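PDB 5APG: 16S rRNA aminocarboxypropyltransferase, which probably transfers the 3-amino-3-carboxypropyl group of S-adenosylmethionine to an N1-methylpseudouridine of 16S rRNA, the last step in making a hypermodified nucleoside. Local coordinates for residues 131-136 with 141-146. Residues are numbered along the deposited sequence; the frame is centred on the assembly and turned at random.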
# COMPACT_ATOMS: atom_id res chain seq x y z
N GLU A 131 14.39 5.29 -1.52
CA GLU A 131 14.38 6.51 -2.33
C GLU A 131 13.01 7.19 -2.27
O GLU A 131 12.91 8.41 -2.20
CB GLU A 131 14.75 6.21 -3.78
CG GLU A 131 16.19 5.77 -3.96
CD GLU A 131 16.45 5.14 -5.32
OE1 GLU A 131 15.51 5.07 -6.14
OE2 GLU A 131 17.60 4.72 -5.56
N VAL A 132 11.97 6.37 -2.31
CA VAL A 132 10.59 6.84 -2.19
C VAL A 132 10.32 7.44 -0.80
O VAL A 132 9.80 8.55 -0.68
CB VAL A 132 9.60 5.69 -2.48
CG1 VAL A 132 8.25 5.98 -1.89
CG2 VAL A 132 9.51 5.42 -3.97
N LEU A 133 10.69 6.71 0.25
CA LEU A 133 10.43 7.14 1.62
C LEU A 133 11.18 8.42 2.00
O LEU A 133 10.72 9.21 2.81
CB LEU A 133 10.78 6.03 2.60
CG LEU A 133 9.81 4.84 2.60
CD1 LEU A 133 10.39 3.69 3.42
CD2 LEU A 133 8.45 5.26 3.12
N ARG A 134 12.35 8.61 1.40
CA ARG A 134 13.16 9.78 1.72
C ARG A 134 12.51 11.10 1.27
O ARG A 134 12.97 12.17 1.63
CB ARG A 134 14.56 9.63 1.12
CG ARG A 134 15.44 8.65 1.92
CD ARG A 134 16.82 8.46 1.30
NE ARG A 134 17.59 9.70 1.28
CZ ARG A 134 18.79 9.82 0.73
NH1 ARG A 134 19.38 8.77 0.16
NH2 ARG A 134 19.42 10.99 0.75
N LEU A 135 11.40 11.01 0.53
CA LEU A 135 10.62 12.19 0.18
C LEU A 135 9.98 12.87 1.40
O LEU A 135 9.54 14.01 1.31
CB LEU A 135 9.53 11.84 -0.84
CG LEU A 135 10.01 11.48 -2.25
CD1 LEU A 135 8.81 11.22 -3.16
CD2 LEU A 135 10.89 12.60 -2.81
N TYR A 136 9.92 12.15 2.52
CA TYR A 136 9.45 12.73 3.78
C TYR A 136 10.50 12.54 4.86
O TYR A 136 11.23 11.56 4.85
CB TYR A 136 8.10 12.11 4.21
CG TYR A 136 6.94 12.53 3.34
CD1 TYR A 136 6.25 13.72 3.58
CD2 TYR A 136 6.53 11.75 2.26
CE1 TYR A 136 5.19 14.11 2.78
CE2 TYR A 136 5.47 12.14 1.45
CZ TYR A 136 4.81 13.32 1.72
OH TYR A 136 3.76 13.70 0.92
N ASN A 141 11.93 6.12 8.70
CA ASN A 141 11.54 5.51 9.97
C ASN A 141 10.47 4.42 9.80
O ASN A 141 10.32 3.56 10.67
CB ASN A 141 11.03 6.57 10.94
CG ASN A 141 10.99 6.07 12.38
OD1 ASN A 141 11.92 5.41 12.84
ND2 ASN A 141 9.91 6.38 13.09
N PHE A 142 9.74 4.46 8.69
CA PHE A 142 8.76 3.43 8.38
C PHE A 142 9.41 2.05 8.30
O PHE A 142 8.87 1.07 8.80
CB PHE A 142 8.04 3.73 7.07
CG PHE A 142 7.07 2.66 6.65
CD1 PHE A 142 5.87 2.50 7.32
CD2 PHE A 142 7.36 1.83 5.58
CE1 PHE A 142 4.97 1.51 6.93
CE2 PHE A 142 6.46 0.84 5.19
CZ PHE A 142 5.27 0.69 5.86
N ILE A 143 10.58 1.99 7.67
CA ILE A 143 11.32 0.74 7.59
C ILE A 143 11.93 0.39 8.95
O ILE A 143 11.88 -0.77 9.36
CB ILE A 143 12.41 0.81 6.51
CG1 ILE A 143 11.76 0.86 5.13
CG2 ILE A 143 13.35 -0.39 6.61
CD1 ILE A 143 12.74 0.94 3.99
N ILE A 144 12.47 1.38 9.65
CA ILE A 144 13.05 1.16 10.97
C ILE A 144 12.07 0.49 11.94
O ILE A 144 12.38 -0.54 12.54
CB ILE A 144 13.55 2.48 11.60
CG1 ILE A 144 14.67 3.09 10.75
CG2 ILE A 144 14.01 2.26 13.04
CD1 ILE A 144 15.94 2.26 10.73
N ILE A 145 10.89 1.08 12.10
CA ILE A 145 9.95 0.57 13.09
C ILE A 145 9.29 -0.73 12.62
O ILE A 145 8.74 -1.47 13.43
CB ILE A 145 8.86 1.61 13.45
CG1 ILE A 145 7.95 1.89 12.25
CG2 ILE A 145 9.50 2.90 13.95
CD1 ILE A 145 6.72 2.68 12.61
N ASN A 146 9.36 -1.01 11.33
CA ASN A 146 8.80 -2.26 10.79
C ASN A 146 9.85 -3.29 10.40
O ASN A 146 9.53 -4.30 9.79
CB ASN A 146 7.92 -1.97 9.58
CG ASN A 146 6.61 -1.32 9.95
OD1 ASN A 146 5.75 -1.95 10.56
ND2 ASN A 146 6.45 -0.05 9.59
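L133 makes its closest contacts with helix 141-153 through one methyl, CD1, which meets both I143 and F142. The evidence for a snug fit with I143 lies in two distances: L133 CD1 is 3.6 Å from I143 CG1 and 3.7 Å from I143 CD1, so the methyl rests against the outer arm of the isoleucine. The two side chains run at a slant to each other. That arm is extended, with chi2 of I143 at 180°. Toward F142 the approach is looser and from the rim: L133 CD1 lies near the ring plane, 4.2 Å from F142 CD2. The second methyl, L133 CD2, lies 4.3 Å from F142 CB. F142 is placed for this by its CG lying opposite the backbone N (chi1 177°). No hydrogen bond joins the segments, and only 117 Å² is buried between them, all three touching residues being interior. The contact joins helix 126-133 and the type I turn from L133 to Y136 to the first turn of helix 141-153 in this SPOUT-fold enzyme; L133 also packs on A117 of helix 112-122. F142 lies about 8 Å, side chain to ligand, from the bound seleno analogue of S-adenosylmethionine. Over one face of its ring sits N146 ND2, 3.3 Å above the plane and displaced to the rim. The same nitrogen donates to F142 O at 2.8 Å, in the carbonyl plane, while N146 OD1 accepts from I97 N.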